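Local coordinates for mitogen activated protein kinase, putative (Leishmania donovani, PDB 4QNY) that probably phosphorylates serine and threonine residues of substrate proteins with ATP, as a member of the mitogen-activated protein kinase family, at residues 187-192 against 232-237; 249-254 against 261-266. One frame throughout, in Å; residues are numbered along the deposited sequence. Where two conformers were deposited one is given.

Interaction 1: 187-192 against 232-237; sequences TMRWYR and VNQLDK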
ATOM      1  N   THR A 187     -13.229   3.820  -1.712  1.00 41.77           N
ATOM      2  CA  THR A 187     -12.973   5.093  -2.373  1.00 47.96           C
ATOM      3  C   THR A 187     -11.923   4.948  -3.471  1.00 40.58           C
ATOM      4  O   THR A 187     -11.844   5.772  -4.380  1.00 41.76           O
ATOM      5  CB  THR A 187     -12.510   6.162  -1.365  1.00 46.99           C
ATOM      6  OG1 THR A 187     -11.316   5.718  -0.709  1.00 49.65           O
ATOM      7  CG2 THR A 187     -13.590   6.413  -0.323  1.00 44.57           C
ATOM      8  N   MET A 188     -11.120   3.892  -3.382  1.00 32.09           N
ATOM      9  CA  MET A 188     -10.060   3.655  -4.356  1.00 33.68           C
ATOM     10  C   MET A 188      -9.930   2.170  -4.686  1.00 22.48           C
ATOM     11  O   MET A 188      -9.340   1.408  -3.922  1.00 17.95           O
ATOM     12  CB  MET A 188      -8.727   4.196  -3.835  1.00 40.22           C
ATOM     13  CG  MET A 188      -7.572   4.061  -4.812  1.00 38.39           C
ATOM     14  SD  MET A 188      -7.864   4.947  -6.353  1.00 28.59           S
ATOM     15  CE  MET A 188      -8.138   6.609  -5.745  1.00 53.67           C
ATOM     16  N   ARG A 189     -10.483   1.769  -5.828  1.00 14.47           N
ATOM     17  CA  ARG A 189     -10.437   0.374  -6.263  1.00 25.15           C
ATOM     18  C   ARG A 189      -9.577   0.207  -7.514  1.00 22.16           C
ATOM     19  O   ARG A 189      -9.472  -0.888  -8.068  1.00 25.64           O
ATOM     20  CB  ARG A 189     -11.848  -0.150  -6.535  1.00 24.90           C
ATOM     21  CG  ARG A 189     -12.439   0.343  -7.850  1.00 24.39           C
ATOM     22  CD  ARG A 189     -13.812  -0.252  -8.122  1.00 18.09           C
ATOM     23  NE  ARG A 189     -14.848   0.348  -7.285  1.00 19.39           N
ATOM     24  CZ  ARG A 189     -15.619  -0.334  -6.446  1.00 27.01           C
ATOM     25  NH1 ARG A 189     -15.479  -1.648  -6.330  1.00 27.87           N
ATOM     26  NH2 ARG A 189     -16.536   0.298  -5.724  1.00 37.24           N
ATOM     27  N   TRP A 190      -8.956   1.298  -7.949  1.00 14.09           N
ATOM     28  CA  TRP A 190      -8.250   1.339  -9.227  1.00 16.44           C
ATOM     29  C   TRP A 190      -6.991   0.473  -9.269  1.00 18.34           C
ATOM     30  O   TRP A 190      -6.415   0.266 -10.336  1.00 22.17           O
ATOM     31  CB  TRP A 190      -7.878   2.783  -9.568  1.00 14.74           C
ATOM     32  CG  TRP A 190      -9.062   3.685  -9.744  1.00 15.45           C
ATOM     33  CD1 TRP A 190     -10.371   3.312  -9.847  1.00 15.63           C
ATOM     34  CD2 TRP A 190      -9.043   5.114  -9.833  1.00 16.21           C
ATOM     35  NE1 TRP A 190     -11.168   4.421  -9.999  1.00 16.48           N
ATOM     36  CE2 TRP A 190     -10.377   5.540  -9.991  1.00 16.86           C
ATOM     37  CE3 TRP A 190      -8.028   6.075  -9.793  1.00 16.50           C
ATOM     38  CZ2 TRP A 190     -10.722   6.883 -10.111  1.00 20.49           C
ATOM     39  CZ3 TRP A 190      -8.372   7.409  -9.913  1.00 17.42           C
ATOM     40  CH2 TRP A 190      -9.707   7.801 -10.070  1.00 24.30           C
ATOM     41  N   TYR A 191      -6.570  -0.033  -8.116  1.00 13.30           N
ATOM     42  CA  TYR A 191      -5.317  -0.772  -8.032  1.00 13.78           C
ATOM     43  C   TYR A 191      -5.536  -2.217  -7.600  1.00 12.64           C
ATOM     44  O   TYR A 191      -4.591  -2.921  -7.245  1.00 23.87           O
ATOM     45  CB  TYR A 191      -4.358  -0.058  -7.079  1.00 15.47           C
ATOM     46  CG  TYR A 191      -4.081   1.363  -7.510  1.00 17.81           C
ATOM     47  CD1 TYR A 191      -3.060   1.649  -8.404  1.00 13.69           C
ATOM     48  CD2 TYR A 191      -4.861   2.416  -7.047  1.00 16.33           C
ATOM     49  CE1 TYR A 191      -2.812   2.944  -8.815  1.00 20.81           C
ATOM     50  CE2 TYR A 191      -4.621   3.715  -7.453  1.00 14.44           C
ATOM     51  CZ  TYR A 191      -3.595   3.974  -8.337  1.00 18.07           C
ATOM     52  OH  TYR A 191      -3.348   5.265  -8.743  1.00 17.36           O
ATOM     53  N   ARG A 192      -6.790  -2.654  -7.646  1.00 12.63           N
ATOM     54  CA  ARG A 192      -7.137  -4.029  -7.313  1.00 12.42           C
ATOM     55  C   ARG A 192      -6.853  -4.975  -8.476  1.00 15.05           C
ATOM     56  O   ARG A 192      -7.272  -4.731  -9.607  1.00 16.14           O
ATOM     57  CB  ARG A 192      -8.609  -4.121  -6.907  1.00 12.55           C
ATOM     58  CG  ARG A 192      -8.924  -3.441  -5.588  1.00 17.90           C
ATOM     59  CD  ARG A 192     -10.410  -3.475  -5.284  1.00 12.96           C
ATOM     60  NE  ARG A 192     -10.667  -3.333  -3.856  1.00 13.15           N
ATOM     61  CZ  ARG A 192     -11.878  -3.331  -3.308  1.00 30.91           C
ATOM     62  NH1 ARG A 192     -12.955  -3.465  -4.071  1.00 20.71           N
ATOM     63  NH2 ARG A 192     -12.011  -3.204  -1.996  1.00 34.94           N
ATOM     64  N   VAL A 232     -17.688  -4.406 -11.496  1.00 26.74           N
ATOM     65  CA  VAL A 232     -17.803  -4.848 -12.881  1.00 23.22           C
ATOM     66  C   VAL A 232     -17.118  -3.859 -13.819  1.00 19.57           C
ATOM     67  O   VAL A 232     -16.408  -4.255 -14.744  1.00 29.81           O
ATOM     68  CB  VAL A 232     -19.277  -5.023 -13.300  1.00 22.92           C
ATOM     69  CG1 VAL A 232     -19.384  -5.300 -14.795  1.00 22.03           C
ATOM     70  CG2 VAL A 232     -19.920  -6.144 -12.501  1.00 17.12           C
ATOM     71  N   ASN A 233     -17.320  -2.570 -13.562  1.00 20.50           N
ATOM     72  CA  ASN A 233     -16.695  -1.526 -14.363  1.00 23.17           C
ATOM     73  C   ASN A 233     -15.174  -1.551 -14.240  1.00 31.16           C
ATOM     74  O   ASN A 233     -14.461  -1.194 -15.178  1.00 28.16           O
ATOM     75  CB  ASN A 233     -17.232  -0.151 -13.963  1.00 24.38           C
ATOM     76  CG  ASN A 233     -16.745   0.955 -14.880  1.00 32.14           C
ATOM     77  OD1 ASN A 233     -16.099   1.905 -14.438  1.00 34.03           O
ATOM     78  ND2 ASN A 233     -17.049   0.832 -16.166  1.00 32.72           N
ATOM     79  N   GLN A 234     -14.683  -1.978 -13.079  1.00 26.66           N
ATOM     80  CA  GLN A 234     -13.248  -2.115 -12.861  1.00 22.10           C
ATOM     81  C   GLN A 234     -12.677  -3.203 -13.765  1.00 24.03           C
ATOM     82  O   GLN A 234     -11.606  -3.040 -14.349  1.00 20.72           O
ATOM     83  CB  GLN A 234     -12.948  -2.429 -11.394  1.00 14.51           C
ATOM     84  CG  GLN A 234     -11.468  -2.580 -11.072  1.00 13.95           C
ATOM     85  CD  GLN A 234     -10.697  -1.283 -11.228  1.00 25.76           C
ATOM     86  OE1 GLN A 234     -11.240  -0.196 -11.034  1.00 20.11           O
ATOM     87  NE2 GLN A 234      -9.422  -1.393 -11.583  1.00 28.04           N
ATOM     88  N   LEU A 235     -13.405  -4.309 -13.879  1.00 14.92           N
ATOM     89  CA  LEU A 235     -12.996  -5.405 -14.750  1.00 20.53           C
ATOM     90  C   LEU A 235     -13.004  -4.965 -16.209  1.00 17.41           C
ATOM     91  O   LEU A 235     -12.121  -5.335 -16.982  1.00 19.59           O
ATOM     92  CB  LEU A 235     -13.908  -6.619 -14.561  1.00 17.81           C
ATOM     93  CG  LEU A 235     -13.556  -7.844 -15.406  1.00 16.43           C
ATOM     94  CD1 LEU A 235     -12.169  -8.361 -15.052  1.00 20.37           C
ATOM     95  CD2 LEU A 235     -14.598  -8.940 -15.241  1.00 15.06           C
ATOM     96  N   ASP A 236     -14.003  -4.171 -16.578  1.00 16.34           N
ATOM     97  CA  ASP A 236     -14.102  -3.646 -17.935  1.00 19.64           C
ATOM     98  C   ASP A 236     -12.905  -2.763 -18.270  1.00 28.21           C
ATOM     99  O   ASP A 236     -12.333  -2.868 -19.354  1.00 22.43           O
ATOM    100  CB  ASP A 236     -15.404  -2.861 -18.117  1.00 19.81           C
ATOM    101  CG  ASP A 236     -16.626  -3.759 -18.168  1.00 26.54           C
ATOM    102  OD1 ASP A 236     -16.514  -4.893 -18.680  1.00 29.11           O
ATOM    103  OD2 ASP A 236     -17.701  -3.330 -17.699  1.00 32.77           O
ATOM    104  N   LYS A 237     -12.527  -1.900 -17.329  1.00 23.93           N
ATOM    105  CA  LYS A 237     -11.407  -0.986 -17.523  1.00 17.57           C
ATOM    106  C   LYS A 237     -10.084  -1.732 -17.657  1.00 20.44           C
ATOM    107  O   LYS A 237      -9.209  -1.330 -18.424  1.00 23.23           O
ATOM    108  CB  LYS A 237     -11.327   0.015 -16.368  1.00 16.80           C
ATOM    109  CG  LYS A 237     -12.429   1.060 -16.375  1.00 17.65           C
ATOM    110  CD  LYS A 237     -12.282   2.002 -17.557  1.00 18.73           C
ATOM    111  CE  LYS A 237     -13.455   2.964 -17.647  1.00 34.75           C
ATOM    112  NZ  LYS A 237     -13.644   3.734 -16.387  1.00 40.60           N
TER
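Trp190 and Gln234 make the nearest backbone approach, 7.1 Å from CA to CA, where a type I turn from Arg189 to Arg192, late in the kinase activation segment, faces helix 231-242, the αG helix of the C-lobe. Gln234 is the one helix residue that reaches across. Its CG stands anti to the backbone N, and a bend at chi2 (66°) lays the amide alongside the turn. Gln234 CD comes to 3.4 Å from Arg189 O, the carbonyl that closes the turn by accepting Arg192 N. Beside it, Arg189 CG lies 3.4 Å from Gln234 OE1 as the two chains slide past each other in opposite directions. The same OE1 meets the indole at its edge, near the ring plane, 3.8 Å from Trp190 CD1, with ring and amide planes 22° apart. No hydrogen bond spans the two segments. Gln234 NE2 donates instead to Phe226 O, and OE1 weakly accepts Gly228 N; Trp190 NE1 donates to Gly228 O, while the Arg189 guanidinium turns back to Asp184 O. The chemistry implies van der Waals packing whose geometry is set indirectly: polar bonds to the 226-228 loop fix the amide's rotation and hold the indole next to it.

Interaction 2: 249-254 against 261-266; sequences DINSVG and YLKKKS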
ATOM      1  N   ASP A 249      -7.215 -19.001 -19.266  1.00 22.31           N
ATOM      2  CA  ASP A 249      -6.849 -18.031 -18.240  1.00 24.12           C
ATOM      3  C   ASP A 249      -8.085 -17.509 -17.517  1.00 17.79           C
ATOM      4  O   ASP A 249      -8.064 -17.307 -16.303  1.00 25.35           O
ATOM      5  CB  ASP A 249      -6.062 -16.870 -18.850  1.00 25.46           C
ATOM      6  CG  ASP A 249      -4.620 -17.236 -19.140  1.00 30.62           C
ATOM      7  OD1 ASP A 249      -4.035 -18.007 -18.352  1.00 30.60           O
ATOM      8  OD2 ASP A 249      -4.071 -16.752 -20.154  1.00 28.09           O
ATOM      9  N   ILE A 250      -9.159 -17.292 -18.270  1.00 19.04           N
ATOM     10  CA  ILE A 250     -10.427 -16.859 -17.695  1.00 23.89           C
ATOM     11  C   ILE A 250     -10.945 -17.904 -16.711  1.00 29.96           C
ATOM     12  O   ILE A 250     -11.414 -17.567 -15.625  1.00 40.46           O
ATOM     13  CB  ILE A 250     -11.486 -16.603 -18.786  1.00 23.98           C
ATOM     14  CG1 ILE A 250     -11.027 -15.481 -19.719  1.00 16.55           C
ATOM     15  CG2 ILE A 250     -12.830 -16.251 -18.162  1.00 16.26           C
ATOM     16  CD1 ILE A 250     -11.990 -15.192 -20.844  1.00 17.31           C
ATOM     17  N   ASN A 251     -10.838 -19.173 -17.090  1.00 18.45           N
ATOM     18  CA  ASN A 251     -11.270 -20.271 -16.232  1.00 19.51           C
ATOM     19  C   ASN A 251     -10.373 -20.459 -15.010  1.00 20.60           C
ATOM     20  O   ASN A 251     -10.717 -21.200 -14.090  1.00 30.54           O
ATOM     21  CB  ASN A 251     -11.324 -21.576 -17.029  1.00 26.40           C
ATOM     22  CG  ASN A 251     -12.415 -21.572 -18.080  1.00 31.60           C
ATOM     23  OD1 ASN A 251     -13.448 -20.926 -17.915  1.00 31.87           O
ATOM     24  ND2 ASN A 251     -12.189 -22.300 -19.167  1.00 34.60           N
ATOM     25  N   SER A 252      -9.225 -19.789 -15.005  1.00 21.79           N
ATOM     26  CA  SER A 252      -8.251 -19.950 -13.932  1.00 28.13           C
ATOM     27  C   SER A 252      -8.445 -18.933 -12.810  1.00 27.91           C
ATOM     28  O   SER A 252      -7.923 -19.107 -11.709  1.00 25.23           O
ATOM     29  CB  SER A 252      -6.830 -19.843 -14.487  1.00 41.23           C
ATOM     30  OG  SER A 252      -5.868 -20.031 -13.464  1.00 53.96           O
ATOM     31  N   VAL A 253      -9.193 -17.871 -13.091  1.00 24.58           N
ATOM     32  CA  VAL A 253      -9.426 -16.826 -12.101  1.00 31.90           C
ATOM     33  C   VAL A 253     -10.879 -16.363 -12.106  1.00 28.09           C
ATOM     34  O   VAL A 253     -11.536 -16.357 -13.145  1.00 30.85           O
ATOM     35  CB  VAL A 253      -8.514 -15.608 -12.344  1.00 31.58           C
ATOM     36  N   GLY A 254     -11.378 -15.979 -10.937  1.00 25.73           N
ATOM     37  CA  GLY A 254     -12.718 -15.439 -10.834  1.00 29.24           C
ATOM     38  C   GLY A 254     -13.756 -16.427 -10.345  1.00 26.07           C
ATOM     39  O   GLY A 254     -13.548 -17.639 -10.393  1.00 21.94           O
ATOM     40  N   TYR A 261     -19.436 -13.511 -17.241  1.00 17.76           N
ATOM     41  CA  TYR A 261     -19.553 -12.154 -17.762  1.00 26.04           C
ATOM     42  C   TYR A 261     -18.400 -11.815 -18.700  1.00 31.87           C
ATOM     43  O   TYR A 261     -18.590 -11.151 -19.720  1.00 36.25           O
ATOM     44  CB  TYR A 261     -19.606 -11.142 -16.614  1.00 21.84           C
ATOM     45  CG  TYR A 261     -19.530  -9.701 -17.068  1.00 25.49           C
ATOM     46  CD1 TYR A 261     -20.652  -9.049 -17.564  1.00 26.01           C
ATOM     47  CD2 TYR A 261     -18.338  -8.990 -16.998  1.00 19.46           C
ATOM     48  CE1 TYR A 261     -20.589  -7.732 -17.980  1.00 27.30           C
ATOM     49  CE2 TYR A 261     -18.264  -7.673 -17.412  1.00 17.76           C
ATOM     50  CZ  TYR A 261     -19.393  -7.050 -17.902  1.00 18.75           C
ATOM     51  OH  TYR A 261     -19.325  -5.740 -18.316  1.00 27.43           O
ATOM     52  N   LEU A 262     -17.205 -12.276 -18.348  1.00 17.32           N
ATOM     53  CA  LEU A 262     -16.005 -11.972 -19.118  1.00 29.73           C
ATOM     54  C   LEU A 262     -16.029 -12.651 -20.486  1.00 34.16           C
ATOM     55  O   LEU A 262     -15.461 -12.140 -21.451  1.00 31.30           O
ATOM     56  CB  LEU A 262     -14.756 -12.392 -18.336  1.00 35.98           C
ATOM     57  CG  LEU A 262     -13.395 -12.029 -18.933  1.00 26.21           C
ATOM     58  CD1 LEU A 262     -13.350 -10.559 -19.317  1.00 25.14           C
ATOM     59  CD2 LEU A 262     -12.281 -12.362 -17.952  1.00 15.54           C
ATOM     60  N   LYS A 263     -16.696 -13.797 -20.563  1.00 40.65           N
ATOM     61  CA  LYS A 263     -16.773 -14.551 -21.810  1.00 32.22           C
ATOM     62  C   LYS A 263     -17.786 -13.954 -22.784  1.00 39.09           C
ATOM     63  O   LYS A 263     -17.576 -13.981 -23.996  1.00 46.49           O
ATOM     64  CB  LYS A 263     -17.116 -16.015 -21.525  1.00 29.07           C
ATOM     65  CG  LYS A 263     -15.992 -16.790 -20.859  1.00 20.73           C
ATOM     66  CD  LYS A 263     -16.454 -18.165 -20.410  1.00 27.73           C
ATOM     67  CE  LYS A 263     -15.342 -18.910 -19.688  1.00 34.18           C
ATOM     68  NZ  LYS A 263     -15.820 -20.190 -19.094  1.00 33.57           N
ATOM     69  N   LYS A 264     -18.882 -13.424 -22.249  0.50 35.22           N
ATOM     70  CA  LYS A 264     -19.915 -12.798 -23.072  0.50 35.43           C
ATOM     71  C   LYS A 264     -19.475 -11.427 -23.573  0.50 36.47           C
ATOM     72  O   LYS A 264     -20.106 -10.848 -24.457  0.50 38.14           O
ATOM     73  CB  LYS A 264     -21.226 -12.666 -22.290  0.50 30.31           C
ATOM     74  CG  LYS A 264     -22.033 -13.950 -22.183  0.50 27.43           C
ATOM     75  CD  LYS A 264     -23.391 -13.695 -21.543  0.50 27.09           C
ATOM     76  CE  LYS A 264     -24.257 -12.792 -22.411  0.50 31.29           C
ATOM     77  NZ  LYS A 264     -24.663 -13.454 -23.681  0.50 34.97           N
ATOM     78  N   LYS A 265     -18.395 -10.912 -22.998  1.00 41.31           N
ATOM     79  CA  LYS A 265     -17.891  -9.592 -23.354  1.00 33.41           C
ATOM     80  C   LYS A 265     -17.214  -9.634 -24.721  1.00 49.37           C
ATOM     81  O   LYS A 265     -16.622 -10.647 -25.095  1.00 48.53           O
ATOM     82  CB  LYS A 265     -16.916  -9.083 -22.288  1.00 36.59           C
ATOM     83  CG  LYS A 265     -16.522  -7.622 -22.440  1.00 36.72           C
ATOM     84  N   SER A 266     -17.310  -8.536 -25.465  1.00 52.30           N
ATOM     85  CA  SER A 266     -16.697  -8.445 -26.785  1.00 51.08           C
ATOM     86  C   SER A 266     -15.179  -8.560 -26.694  1.00 48.04           C
ATOM     87  O   SER A 266     -14.580  -8.182 -25.687  1.00 52.11           O
ATOM     88  CB  SER A 266     -17.084  -7.132 -27.468  1.00 53.51           C
ATOM     89  OG  SER A 266     -18.491  -7.022 -27.600  1.00 56.95           O
TER
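Ile250 and Leu262 bring the two backbones to their nearest approach, 7.6 Å between CA atoms, where the short helix 247-250 faces the last turn of helix 256-264. Both helices follow αG and belong to the MAP kinase insert, the helical addition to the C-lobe that marks this branch of the protein kinase fold. A type I turn runs from Ile250 to Val253, closed weakly by Val253 N on Ile250 O; one residue earlier, Ser252 N bonds to Asp249 O.

The apolar half of the contact is Ile250 against Leu262. Leu262 sends CG out anti to its own backbone N (chi1 -174°), which swings the branch toward the isoleucine, with CD2 the methyl that touches; it lies 3.8 Å from Ile250 CG1 and 3.9 Å from Ile250 CG2. Ile250 CD1 reaches further along the leucine, to 4.0 Å from Leu262 CG. Leu262 also packs on Val239 of helix 231-242 and on Phe294, and Ile250 on Pro245, which seats this pair on the body of the C-lobe.

Toward solvent, Lys263 runs fully extended beyond CG past the isoleucine, its aliphatic CE 4.0 Å from Ile250 CG2, so that its methylenes pass over the CG2 side of Ile250 before the ammonium reaches Asn251. The two polar side chains cross at about a right angle, and their hydrogen bond is the only one linking the segments. Because both residues are exposed, water probably competes for it. An earlier turn of helix 256-264 adds a further tie, with Gln259 NE2 bonded to Val253 O and the Gln259 side chain touching both Ile250 and Asn251. Lys263 NZ donates to Asn251 OD1 at 2.7 Å, lying in the carbonyl plane on a lone pair, with a C=O...N angle of 144°.

In the fold
Interactions 1 and 2 follow one another along the chain, their centres about 16 Å apart, and helix 231-242 connects them. One edge of that helix meets the activation-segment turn of interaction 1; from another, Asp236 OD1 lies 3.0 Å from Tyr261 OH in a probable hydrogen bond to the second segment of interaction 2. Packing reinforces the junction, Val232 CG1 coming to 3.5 Å from Tyr261 OH and Leu235 CD2 to 4.1 Å from Tyr261 CD2. Interaction 1 is the one nearer the active site: the side chain of Arg192 is about 12 Å from the bound ATP analogue and about 13 Å from magnesium. The centre of interaction 2 lies about 27 Å from the centre of the chain, against about 16 Å for interaction 1.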